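PDB 5ERE: extracellular ligand-binding receptor from Desulfohalobium retbaense DSM 5692, which probably senses small molecules outside the cell, binding 2-oxo-4-methylpentanoic acid in a periplasmic-binding-protein-like module and cytosine in a tandem PAS-type module. Local coordinates for residues 173-178 against 200-205; 117-122 against 228-233; 163-168 against 187-192; 156-161 against 168-173; 14-19 against 212-217. All blocks are in the same frame, centred on the assembly; numbering follows the deposited sequence.

Contact 1 (173-178 against 200-205); sequences TIKARD and AGIKAQ
K175 lays its side chain alongside the loop 200-205 and finishes on the carbonyl of A200, its NZ donating a hydrogen bond to A200 O at 3.1 Å. The approach is not in the plane of the acceptor: the donor sits 29° out of the carbonyl plane. Below the ammonium, where the chain is bent at an off-staggered chi3 (148°), K175 CD is pressed unusually close, 3.0 Å from A200 O. At the root of the lysine the contact turns apolar, K175 CB lying 3.7 Å from I202 CG1. I202 also extends its CD1 to I174 CG2 at 4.1 Å, the two isoleucines crossing at about a right angle. With CG anti to the backbone N (chi1 170°), the K175 chain extends to the end of helix 190-199; I174, from the same turn, uses its CG2 methyl. What positions the acceptor is the end of helix 190-199. It closes in a Schellman motif with G201 at positive phi, and a CB built on G201 would lie 3.2 Å from K175 NZ as well as against A200 O. The ammonium group next to this helix C-terminus probably gains from the partial negative charge there. In the first segment, a type I turn from K175 to D178 follows the helix. I174 continues under this layer onto A130 and L132 of strand 129-134, so the contact joins the C-terminal ends of two neighbouring helices above the central sheet of their lobe.

Contact 2 (117-122 against 228-233); sequences EQLAAY and VYTYPS
The phenol ring of Y122 stands broadside to V228, whose CG1 lies over the centre of one face, the CB-CG1 bond running roughly parallel to the ring plane. This is a CH-pi contact, V228 CG1 being 4.1 Å from the centroid of the Y122 ring and 8° off the ring normal. The other branch, V228 CG2, reaches past the rim to the hydroxyl end, 3.6 Å from Y122 OH. Both methyls are therefore used on the one tyrosine. With CG anti to the backbone N (chi1 -178°), the ring of Y122 is carried off the helix toward the start of the strand. One turn earlier on the helix, L119 and T230 meet at about a right angle. Here the methyl does the touching: T230 CG2 lies 3.8 Å from L119 CA and 3.9 Å from L119 CB. T230 OG1 is hydrogen-bonded to the carboxylate of E115, so both branches of the threonine meet helix 112-123, the methyl at L119 and the hydroxyl a turn earlier. Rings of F126 and F323 also meet Y122. Replacing Y122 by an alanine is likely to leave V228 CG1 without the ring face it covers and take away the ring that both phenylalanines meet. Helix 117-122 runs nearly antiparallel to strand 228-232, their axes 8.7 Å apart at closest approach, which is the helix-on-sheet layering of a Rossmann-like lobe in periplasmic binding proteins of the leucine-binding family.

Contact 3 (163-168 against 187-192); sequences QQMDIA and AGEAAT
M165, a selenomethionine, reaches across to E189 and T192 with the outer half of its side chain. M165 CB is still 6.3 Å from E189 CB. One bond further out, M165 CG has closed to 5.0 Å from E189 CB. Contact begins at the selenium: M165 SE lies 3.8 Å from E189 CB and 4.0 Å from E189 CG, the two side chains crossing at about a right angle. Bends at chi2 (-53°) and chi3 (-72°) bring the methyl back over E189 and on to T192. The setting is that of two beta-alpha connections in a Rossmann-like lobe: residues 163-168 link strand 154-160 to helix 168-175, and residues 187-192 lead from strand 181-185 into helix 190-199, the latter connection making a type I turn from A187 to A190. The terminal methyl settles over this second link. M165 CE is 3.6 Å from E189 O, 3.7 Å from E189 CB and 4.1 Å from T192 CG2, so it spans E189 and T192. The aromatic side chain of Y160 also touches M165. Of the E189 side chain, CB and CG meet the methionine. CG sits between the backbone N and the carbonyl carbon, and from there the bend at chi2 (-86°) leads the carboxylate away; E189 OE2 is hydrogen-bonded to Y160 OH, and takes a weak bond, 3.3 Å long, from A187 N.

Contact 4 (156-161 against 168-173); sequences AAQEYN and AAQLAT
Q170 and Q158 meet with both chains folded at chi2, 88° in Q170 and -64° in Q158, so neither extends fully away from its backbone. The fold in Q170 swings its amide along the strand to E159, where NE2 donates to the main-chain oxygen E159 O at 3.0 Å. This bond is close to straight (164°) and lies in the carbonyl plane, with the acceptor also in the amide plane of Q170, which fixes the rotation of the Q170 amide. The fold in Q158 does the reverse work, tucking its amide against the helix: Q158 OE1 rests 3.5 Å from Q170 CA. Nearer the backbones, Q158 CB lies 3.7 Å from Q170 CB. The two amide planes stand almost perpendicular and make no hydrogen bond with each other. Beyond Q170, T173 presents its methyl to the other amide, T173 CG2 lying 4.0 Å from Q158 NE2. T173 OG1 turns back to its own helix and donates to A169 O, 3.1 Å away and from above that carbonyl's plane. Strand 154-160 pairs with strand 129-134 along one edge, and helix 168-175 runs nearly antiparallel to it on the way to strand 181-185, as in a beta-alpha-beta crossover. Q170 NE2 gives a second hydrogen bond to D166 O in the intervening loop. One amide nitrogen thus serves two backbone carbonyls, tying strand, loop and helix start together, while the glutamine stems supply the apolar part of a contact near the surface.

Contact 5 (14-19 against 212-217); sequences FEDIAV and IQRAEV
Two helix starts confront each other here, F14 and R214 each holding the N-cap position, with the CA atoms of I17 and R214 8.7 Å apart. The contact spans the interlobe cleft of a leucine-binding-protein fold, helix 15-32 belonging to one lobe and residues 212-217 to the other, and F14 itself lines the 2-oxo-4-methylpentanoic acid pocket. D16 and R214 come from opposite directions and form a salt bridge. NE and NH2 of the arginine converge on one carboxylate oxygen: R214 NE reaches D16 OD2 at 3.0 Å on its syn side but tilted 24° out of the carboxylate plane, with an N-H...O angle of 140°, and R214 NH2 adds a weak bond of 3.1 Å to D16 OD2. The planes of the two groups are steeply inclined, so this is not the flat two-oxygen pairing. Bends at chi2 and chi3 fold the arginine round to this edge, while NH2 has a second salt-bridge partner in E20. A leucine in place of R214 would probably leave D16 and E20 without their shared counter-charge and remove a link across the cleft. Over one face of the guanidinium lies an aliphatic cover, I17 CG1 standing 3.9 Å from R214 CZ.

In the fold
Contacts 1 and 4 share helix 168-175, and I202 CD1 of contact 1 lies 3.7 Å from L171 O of contact 4. Contact 4 meets contact 3 about 11 Å away between centres, where I167 CG2 packs 3.8 Å from Y160 CB. Contact 3 in turn reaches contact 5, about 12 Å away between centres, where E189 OE1 lies 3.6 Å from F14 CE1. F14 touches the bound 2-oxo-4-methylpentanoic acid, and the side chains of I17 and E189 come within about 4 and 7 Å of it. From contact 5, Q213 OE1 leads to contact 2 through Y229 OH at 2.7 Å, while the side chain of T230 stays about 11 Å from the ligand.

Contact 1 (173-178 against 200-205)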
# COMPACT_ATOMS: atom_id res chain seq x y z
N THR A 173 0.62 26.05 -18.68
CA THR A 173 0.91 24.76 -19.27
C THR A 173 -0.12 23.72 -18.86
O THR A 173 -0.59 22.94 -19.67
CB THR A 173 2.29 24.24 -18.85
OG1 THR A 173 3.27 25.25 -19.06
CG2 THR A 173 2.67 22.98 -19.63
N ILE A 174 -0.45 23.73 -17.57
CA ILE A 174 -1.27 22.68 -17.01
C ILE A 174 -2.73 22.80 -17.43
O ILE A 174 -3.37 21.79 -17.77
CB ILE A 174 -1.19 22.70 -15.46
CG1 ILE A 174 0.10 22.01 -15.00
CG2 ILE A 174 -2.43 22.02 -14.84
CD1 ILE A 174 0.47 22.31 -13.55
N LYS A 175 -3.27 24.00 -17.35
CA LYS A 175 -4.65 24.23 -17.75
C LYS A 175 -4.83 23.81 -19.20
O LYS A 175 -5.84 23.21 -19.56
CB LYS A 175 -5.05 25.69 -17.57
CG LYS A 175 -6.39 26.03 -18.19
CD LYS A 175 -6.89 27.38 -17.72
CE LYS A 175 -7.71 28.08 -18.79
NZ LYS A 175 -8.12 29.44 -18.37
N ALA A 176 -3.81 24.07 -20.01
CA ALA A 176 -3.87 23.79 -21.44
C ALA A 176 -3.82 22.29 -21.74
O ALA A 176 -3.81 21.90 -22.91
CB ALA A 176 -2.73 24.49 -22.16
N ARG A 177 -3.79 21.45 -20.70
CA ARG A 177 -3.86 20.01 -20.94
C ARG A 177 -5.12 19.42 -20.37
O ARG A 177 -5.29 18.19 -20.37
CB ARG A 177 -2.64 19.30 -20.38
CG ARG A 177 -1.33 19.95 -20.71
CD ARG A 177 -0.67 19.34 -21.92
NE ARG A 177 0.72 19.80 -21.99
CZ ARG A 177 1.19 20.70 -22.86
NH1 ARG A 177 0.41 21.25 -23.78
NH2 ARG A 177 2.47 21.04 -22.80
N ASP A 178 -6.00 20.29 -19.86
CA ASP A 178 -7.34 19.89 -19.42
C ASP A 178 -7.29 18.65 -18.53
O ASP A 178 -7.92 17.63 -18.82
CB ASP A 178 -8.23 19.63 -20.64
CG ASP A 178 -8.12 20.74 -21.67
OD1 ASP A 178 -8.71 21.81 -21.42
OD2 ASP A 178 -7.43 20.55 -22.70
N ALA A 200 -7.25 30.50 -12.03
CA ALA A 200 -6.80 30.35 -13.40
C ALA A 200 -7.76 29.47 -14.23
O ALA A 200 -7.48 29.17 -15.40
CB ALA A 200 -5.38 29.78 -13.43
N GLY A 201 -8.88 29.07 -13.62
CA GLY A 201 -9.91 28.31 -14.32
C GLY A 201 -9.78 26.79 -14.24
O GLY A 201 -10.63 26.07 -14.75
N ILE A 202 -8.72 26.30 -13.61
CA ILE A 202 -8.53 24.85 -13.44
C ILE A 202 -9.51 24.29 -12.42
O ILE A 202 -9.55 24.71 -11.27
CB ILE A 202 -7.10 24.52 -13.01
CG1 ILE A 202 -6.12 24.91 -14.12
CG2 ILE A 202 -6.98 23.03 -12.69
CD1 ILE A 202 -4.71 25.15 -13.62
N LYS A 203 -10.29 23.32 -12.87
CA LYS A 203 -11.38 22.76 -12.10
C LYS A 203 -11.06 21.32 -11.64
O LYS A 203 -11.87 20.69 -10.95
CB LYS A 203 -12.68 22.77 -12.93
N ALA A 204 -9.89 20.82 -12.04
CA ALA A 204 -9.45 19.45 -11.75
C ALA A 204 -9.50 19.06 -10.25
O ALA A 204 -9.39 19.91 -9.37
CB ALA A 204 -8.02 19.26 -12.29
N GLN A 205 -9.71 17.78 -9.99
CA GLN A 205 -9.61 17.24 -8.62
C GLN A 205 -8.18 17.44 -8.11
O GLN A 205 -7.24 17.02 -8.78
CB GLN A 205 -9.98 15.76 -8.56
CG GLN A 205 -9.64 15.06 -7.24
CD GLN A 205 -10.58 15.43 -6.12
OE1 GLN A 205 -11.80 15.37 -6.28
NE2 GLN A 205 -10.02 15.82 -4.96

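Contact 2 (117-122 against 228-233)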
# COMPACT_ATOMS: atom_id res chain seq x y z
N GLU A 117 2.33 3.70 -4.42
CA GLU A 117 1.52 2.49 -4.62
C GLU A 117 0.10 2.64 -4.06
O GLU A 117 -0.87 2.17 -4.64
CB GLU A 117 2.17 1.28 -3.95
CG GLU A 117 2.91 0.34 -4.88
CD GLU A 117 4.04 -0.41 -4.19
OE1 GLU A 117 3.83 -0.99 -3.08
OE2 GLU A 117 5.15 -0.39 -4.76
N GLN A 118 -0.01 3.31 -2.92
CA GLN A 118 -1.33 3.51 -2.32
C GLN A 118 -2.11 4.60 -3.07
O GLN A 118 -3.29 4.42 -3.38
CB GLN A 118 -1.19 3.85 -0.84
CG GLN A 118 -0.54 2.67 -0.05
CD GLN A 118 -0.59 2.85 1.46
OE1 GLN A 118 0.45 3.04 2.12
NE2 GLN A 118 -1.80 2.77 2.01
N LEU A 119 -1.46 5.74 -3.33
CA LEU A 119 -2.11 6.84 -4.02
C LEU A 119 -2.63 6.39 -5.40
O LEU A 119 -3.68 6.86 -5.84
CB LEU A 119 -1.13 8.02 -4.17
CG LEU A 119 -1.61 9.31 -4.85
CD1 LEU A 119 -2.65 10.02 -4.02
CD2 LEU A 119 -0.44 10.25 -5.09
N ALA A 120 -1.94 5.44 -6.03
CA ALA A 120 -2.31 4.90 -7.33
C ALA A 120 -3.69 4.25 -7.35
O ALA A 120 -4.29 4.13 -8.41
CB ALA A 120 -1.26 3.86 -7.81
N ALA A 121 -4.19 3.83 -6.20
CA ALA A 121 -5.52 3.21 -6.16
C ALA A 121 -6.59 4.23 -6.45
O ALA A 121 -7.66 3.89 -6.93
CB ALA A 121 -5.81 2.55 -4.80
N TYR A 122 -6.32 5.48 -6.08
CA TYR A 122 -7.25 6.58 -6.34
C TYR A 122 -7.05 7.11 -7.77
O TYR A 122 -8.02 7.29 -8.50
CB TYR A 122 -7.02 7.69 -5.32
CG TYR A 122 -7.95 8.87 -5.46
CD1 TYR A 122 -9.31 8.73 -5.17
CD2 TYR A 122 -7.48 10.12 -5.84
CE1 TYR A 122 -10.18 9.80 -5.28
CE2 TYR A 122 -8.35 11.20 -5.97
CZ TYR A 122 -9.70 11.03 -5.68
OH TYR A 122 -10.59 12.07 -5.78
N VAL A 228 -7.95 15.32 -2.06
CA VAL A 228 -7.72 13.98 -1.50
C VAL A 228 -6.22 13.76 -1.37
O VAL A 228 -5.49 14.13 -2.26
CB VAL A 228 -8.37 12.88 -2.38
CG1 VAL A 228 -8.06 11.47 -1.86
CG2 VAL A 228 -9.89 13.09 -2.44
N TYR A 229 -5.75 13.19 -0.27
CA TYR A 229 -4.31 12.92 -0.17
C TYR A 229 -4.01 11.67 0.66
O TYR A 229 -4.83 11.21 1.46
CB TYR A 229 -3.58 14.12 0.43
CG TYR A 229 -4.07 14.48 1.80
CD1 TYR A 229 -5.25 15.18 1.96
CD2 TYR A 229 -3.35 14.11 2.96
CE1 TYR A 229 -5.73 15.50 3.20
CE2 TYR A 229 -3.82 14.44 4.20
CZ TYR A 229 -5.01 15.13 4.32
OH TYR A 229 -5.49 15.46 5.57
N THR A 230 -2.83 11.10 0.43
CA THR A 230 -2.37 9.98 1.23
C THR A 230 -1.68 10.49 2.48
O THR A 230 -1.05 11.55 2.47
CB THR A 230 -1.44 9.07 0.46
OG1 THR A 230 -0.51 9.84 -0.31
CG2 THR A 230 -2.23 8.18 -0.45
N TYR A 231 -1.85 9.76 3.59
CA TYR A 231 -1.38 10.23 4.88
C TYR A 231 -1.22 9.04 5.87
O TYR A 231 -2.02 8.10 5.85
CB TYR A 231 -2.35 11.25 5.44
CG TYR A 231 -1.77 12.06 6.55
CD1 TYR A 231 -0.91 13.10 6.29
CD2 TYR A 231 -2.09 11.77 7.87
CE1 TYR A 231 -0.36 13.83 7.30
CE2 TYR A 231 -1.55 12.50 8.90
CZ TYR A 231 -0.69 13.52 8.62
OH TYR A 231 -0.16 14.23 9.65
N PRO A 232 -0.18 9.07 6.72
CA PRO A 232 -0.07 8.04 7.80
C PRO A 232 -1.30 7.91 8.66
O PRO A 232 -1.90 8.91 9.01
CB PRO A 232 1.10 8.52 8.64
CG PRO A 232 1.89 9.42 7.73
CD PRO A 232 0.88 10.08 6.82
N SER A 233 -1.70 6.69 9.00
CA SER A 233 -3.00 6.52 9.65
C SER A 233 -3.01 6.57 11.19
O SER A 233 -3.94 6.04 11.78
CB SER A 233 -3.63 5.20 9.24
OG SER A 233 -3.01 4.14 9.90

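Contact 3 (163-168 against 187-192)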
# COMPACT_ATOMS: atom_id res chain seq x y z
N GLN A 163 10.30 28.37 -2.42
CA GLN A 163 10.56 29.70 -1.88
C GLN A 163 10.01 30.80 -2.82
O GLN A 163 9.36 31.74 -2.38
CB GLN A 163 12.06 29.90 -1.63
CG GLN A 163 12.62 29.18 -0.38
CD GLN A 163 12.88 27.69 -0.62
OE1 GLN A 163 12.46 26.84 0.17
NE2 GLN A 163 13.57 27.38 -1.71
N GLN A 164 10.26 30.68 -4.12
CA GLN A 164 9.84 31.74 -5.06
C GLN A 164 8.32 31.78 -5.32
O GLN A 164 7.72 32.85 -5.30
CB GLN A 164 10.60 31.59 -6.38
CG GLN A 164 12.02 32.15 -6.33
CD GLN A 164 12.05 33.66 -6.04
OE1 GLN A 164 11.03 34.35 -6.11
NE2 GLN A 164 13.24 34.17 -5.72
N MSE A 165 7.71 30.62 -5.54
CA MSE A 165 6.25 30.49 -5.77
C MSE A 165 5.80 31.23 -7.03
O MSE A 165 4.67 31.74 -7.12
CB MSE A 165 5.46 30.99 -4.58
CG MSE A 165 5.69 30.13 -3.30
SE MSE A 165 5.36 28.23 -3.68
CE MSE A 165 3.44 28.26 -3.86
N ASP A 166 6.68 31.25 -8.02
CA ASP A 166 6.30 31.72 -9.34
C ASP A 166 5.76 30.54 -10.14
O ASP A 166 6.54 29.79 -10.70
CB ASP A 166 7.47 32.35 -10.05
CG ASP A 166 7.05 33.04 -11.33
OD1 ASP A 166 5.83 33.09 -11.60
OD2 ASP A 166 7.94 33.53 -12.06
N ILE A 167 4.43 30.39 -10.19
CA ILE A 167 3.80 29.22 -10.80
C ILE A 167 2.80 29.54 -11.93
O ILE A 167 2.16 28.62 -12.44
CB ILE A 167 3.05 28.40 -9.74
CG1 ILE A 167 2.06 29.30 -8.99
CG2 ILE A 167 4.05 27.77 -8.76
CD1 ILE A 167 1.07 28.53 -8.15
N ALA A 168 2.68 30.81 -12.31
CA ALA A 168 1.71 31.22 -13.35
C ALA A 168 1.93 30.48 -14.67
O ALA A 168 0.96 30.07 -15.33
CB ALA A 168 1.80 32.73 -13.58
N ALA A 187 3.99 20.81 0.38
CA ALA A 187 3.57 20.94 1.77
C ALA A 187 2.58 22.11 1.84
O ALA A 187 1.67 22.20 1.01
CB ALA A 187 4.80 21.14 2.68
N GLY A 188 2.72 23.00 2.81
CA GLY A 188 1.69 24.01 3.07
C GLY A 188 1.45 25.00 1.92
O GLY A 188 0.38 25.59 1.84
N GLU A 189 2.45 25.17 1.04
CA GLU A 189 2.38 26.13 -0.06
C GLU A 189 1.27 25.73 -1.05
O GLU A 189 0.89 26.51 -1.93
CB GLU A 189 3.75 26.25 -0.80
CG GLU A 189 4.17 25.03 -1.64
CD GLU A 189 4.91 23.96 -0.81
OE1 GLU A 189 4.88 24.08 0.41
OE2 GLU A 189 5.54 23.06 -1.41
N ALA A 190 0.77 24.52 -0.90
CA ALA A 190 -0.35 24.04 -1.69
C ALA A 190 -1.59 24.91 -1.55
O ALA A 190 -2.41 24.89 -2.44
CB ALA A 190 -0.70 22.61 -1.32
N ALA A 191 -1.76 25.63 -0.45
CA ALA A 191 -2.93 26.51 -0.32
C ALA A 191 -2.89 27.68 -1.33
O ALA A 191 -3.92 28.14 -1.81
CB ALA A 191 -3.05 27.04 1.09
N THR A 192 -1.69 28.14 -1.64
CA THR A 192 -1.49 29.17 -2.65
C THR A 192 -1.61 28.60 -4.06
O THR A 192 -2.25 29.20 -4.96
CB THR A 192 -0.13 29.85 -2.47
OG1 THR A 192 -0.15 30.58 -1.24
CG2 THR A 192 0.19 30.83 -3.63

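Contact 4 (156-161 against 168-173)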
# COMPACT_ATOMS: atom_id res chain seq x y z
N ALA A 156 1.21 16.14 -18.04
CA ALA A 156 2.01 17.31 -17.69
C ALA A 156 2.76 17.07 -16.37
O ALA A 156 2.19 16.53 -15.43
CB ALA A 156 1.12 18.53 -17.56
N ALA A 157 4.03 17.48 -16.33
CA ALA A 157 4.88 17.31 -15.16
C ALA A 157 5.70 18.58 -14.94
O ALA A 157 6.77 18.75 -15.54
CB ALA A 157 5.80 16.11 -15.34
N GLN A 158 5.18 19.47 -14.10
CA GLN A 158 5.76 20.79 -13.88
C GLN A 158 6.40 20.89 -12.50
O GLN A 158 5.89 20.32 -11.54
CB GLN A 158 4.68 21.87 -14.03
CG GLN A 158 4.10 22.01 -15.44
CD GLN A 158 5.15 22.48 -16.45
OE1 GLN A 158 5.54 23.65 -16.45
NE2 GLN A 158 5.63 21.56 -17.29
N GLU A 159 7.51 21.61 -12.40
CA GLU A 159 8.19 21.84 -11.14
C GLU A 159 8.06 23.30 -10.69
O GLU A 159 7.71 24.17 -11.49
CB GLU A 159 9.67 21.46 -11.27
CG GLU A 159 9.89 19.97 -11.54
CD GLU A 159 11.34 19.61 -11.82
OE1 GLU A 159 12.15 20.53 -12.08
OE2 GLU A 159 11.66 18.40 -11.80
N TYR A 160 8.31 23.56 -9.41
CA TYR A 160 8.37 24.93 -8.90
C TYR A 160 9.30 25.06 -7.69
O TYR A 160 9.39 24.15 -6.84
CB TYR A 160 6.98 25.43 -8.50
CG TYR A 160 6.41 24.70 -7.30
CD1 TYR A 160 5.78 23.47 -7.45
CD2 TYR A 160 6.50 25.24 -6.02
CE1 TYR A 160 5.27 22.80 -6.37
CE2 TYR A 160 6.00 24.57 -4.91
CZ TYR A 160 5.39 23.34 -5.09
OH TYR A 160 4.87 22.66 -4.02
N ASN A 161 9.95 26.21 -7.61
CA ASN A 161 10.70 26.60 -6.43
C ASN A 161 9.75 27.00 -5.30
O ASN A 161 9.02 27.98 -5.44
CB ASN A 161 11.64 27.74 -6.77
CG ASN A 161 12.58 28.06 -5.63
OD1 ASN A 161 12.22 28.76 -4.69
ND2 ASN A 161 13.78 27.53 -5.70
N ALA A 168 2.68 30.81 -12.31
CA ALA A 168 1.71 31.22 -13.35
C ALA A 168 1.93 30.48 -14.67
O ALA A 168 0.96 30.07 -15.33
CB ALA A 168 1.80 32.73 -13.58
N ALA A 169 3.19 30.31 -15.05
CA ALA A 169 3.55 29.56 -16.25
C ALA A 169 3.16 28.10 -16.18
O ALA A 169 2.51 27.58 -17.09
CB ALA A 169 5.04 29.67 -16.50
N GLN A 170 3.59 27.44 -15.10
CA GLN A 170 3.37 26.01 -14.94
C GLN A 170 1.89 25.73 -14.96
O GLN A 170 1.46 24.74 -15.53
CB GLN A 170 3.98 25.50 -13.63
CG GLN A 170 5.47 25.69 -13.53
CD GLN A 170 5.84 27.04 -12.94
OE1 GLN A 170 5.25 28.08 -13.27
NE2 GLN A 170 6.83 27.03 -12.05
N LEU A 171 1.13 26.61 -14.30
CA LEU A 171 -0.32 26.49 -14.22
C LEU A 171 -0.95 26.76 -15.60
O LEU A 171 -2.03 26.24 -15.90
CB LEU A 171 -0.88 27.46 -13.17
CG LEU A 171 -0.79 27.16 -11.66
CD1 LEU A 171 -1.26 28.38 -10.89
CD2 LEU A 171 -1.59 25.93 -11.25
N ALA A 172 -0.28 27.55 -16.44
CA ALA A 172 -0.79 27.82 -17.80
C ALA A 172 -0.60 26.57 -18.66
O ALA A 172 -1.56 26.08 -19.26
CB ALA A 172 -0.09 29.02 -18.44
N THR A 173 0.62 26.05 -18.68
CA THR A 173 0.91 24.76 -19.27
C THR A 173 -0.12 23.72 -18.86
O THR A 173 -0.59 22.94 -19.67
CB THR A 173 2.29 24.24 -18.85
OG1 THR A 173 3.27 25.25 -19.06
CG2 THR A 173 2.67 22.98 -19.63

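Contact 5 (14-19 against 212-217)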
# COMPACT_ATOMS: atom_id res chain seq x y z
N PHE A 14 9.79 25.70 4.17
CA PHE A 14 9.26 24.71 5.13
C PHE A 14 9.61 25.07 6.57
O PHE A 14 9.70 24.21 7.47
CB PHE A 14 9.77 23.33 4.70
CG PHE A 14 9.59 23.10 3.21
CD1 PHE A 14 8.32 23.00 2.68
CD2 PHE A 14 10.69 23.03 2.35
CE1 PHE A 14 8.12 22.82 1.31
CE2 PHE A 14 10.51 22.86 0.95
CZ PHE A 14 9.23 22.74 0.44
N GLU A 15 9.72 26.38 6.79
CA GLU A 15 9.95 26.96 8.11
C GLU A 15 8.99 26.39 9.15
O GLU A 15 9.42 26.00 10.23
CB GLU A 15 9.82 28.49 8.06
CG GLU A 15 10.26 29.21 9.33
CD GLU A 15 10.29 30.72 9.17
OE1 GLU A 15 9.47 31.26 8.39
OE2 GLU A 15 11.15 31.36 9.83
N ASP A 16 7.71 26.28 8.78
CA ASP A 16 6.67 25.86 9.71
C ASP A 16 6.86 24.40 10.15
O ASP A 16 6.64 24.08 11.32
CB ASP A 16 5.27 26.06 9.11
CG ASP A 16 4.91 25.02 8.03
OD1 ASP A 16 5.67 24.88 7.04
OD2 ASP A 16 3.87 24.34 8.17
N ILE A 17 7.27 23.55 9.24
CA ILE A 17 7.56 22.15 9.53
C ILE A 17 8.77 22.08 10.47
O ILE A 17 8.75 21.36 11.49
CB ILE A 17 7.81 21.37 8.23
CG1 ILE A 17 6.46 21.12 7.52
CG2 ILE A 17 8.57 20.03 8.45
CD1 ILE A 17 6.60 20.85 6.03
N ALA A 18 9.78 22.87 10.15
CA ALA A 18 10.98 22.95 10.95
C ALA A 18 10.66 23.38 12.38
O ALA A 18 11.18 22.77 13.29
CB ALA A 18 11.98 23.90 10.35
N VAL A 19 9.82 24.39 12.58
CA VAL A 19 9.47 24.84 13.92
C VAL A 19 8.65 23.79 14.66
O VAL A 19 8.80 23.63 15.86
CB VAL A 19 8.70 26.20 13.90
CG1 VAL A 19 8.11 26.53 15.26
CG2 VAL A 19 9.61 27.35 13.45
N ILE A 212 1.19 17.57 2.81
CA ILE A 212 0.20 18.61 2.50
C ILE A 212 -0.76 18.90 3.68
O ILE A 212 -1.46 19.91 3.68
CB ILE A 212 -0.59 18.21 1.23
CG1 ILE A 212 -1.15 19.45 0.51
CG2 ILE A 212 -1.70 17.26 1.55
CD1 ILE A 212 -1.59 19.15 -0.91
N GLN A 213 -0.76 18.06 4.71
CA GLN A 213 -1.72 18.27 5.82
C GLN A 213 -1.21 19.33 6.80
O GLN A 213 -0.75 19.01 7.89
CB GLN A 213 -2.01 16.96 6.59
CG GLN A 213 -3.15 17.14 7.61
CD GLN A 213 -3.48 15.88 8.39
OE1 GLN A 213 -4.10 14.96 7.87
NE2 GLN A 213 -3.04 15.83 9.65
N ARG A 214 -1.31 20.59 6.39
CA ARG A 214 -0.85 21.72 7.19
C ARG A 214 -2.02 22.69 7.38
O ARG A 214 -2.93 22.74 6.55
CB ARG A 214 0.34 22.42 6.52
CG ARG A 214 1.44 21.51 5.96
CD ARG A 214 2.16 20.72 7.08
NE ARG A 214 2.61 21.59 8.17
CZ ARG A 214 3.07 21.16 9.35
NH1 ARG A 214 3.14 19.85 9.60
NH2 ARG A 214 3.46 22.03 10.27
N ALA A 215 -1.98 23.47 8.46
CA ALA A 215 -3.09 24.32 8.83
C ALA A 215 -3.42 25.33 7.72
O ALA A 215 -4.57 25.64 7.47
CB ALA A 215 -2.78 25.04 10.13
N GLU A 216 -2.39 25.82 7.06
CA GLU A 216 -2.54 26.75 5.94
C GLU A 216 -3.50 26.19 4.88
O GLU A 216 -4.38 26.88 4.36
CB GLU A 216 -1.14 27.01 5.37
CG GLU A 216 -1.03 27.83 4.13
CD GLU A 216 0.43 28.06 3.74
OE1 GLU A 216 1.33 27.48 4.41
OE2 GLU A 216 0.69 28.82 2.78
N VAL A 217 -3.36 24.89 4.63
CA VAL A 217 -4.13 24.22 3.61
C VAL A 217 -5.60 24.16 4.03
O VAL A 217 -6.49 24.38 3.21
CB VAL A 217 -3.53 22.82 3.31
CG1 VAL A 217 -4.48 21.95 2.53
CG2 VAL A 217 -2.25 22.99 2.54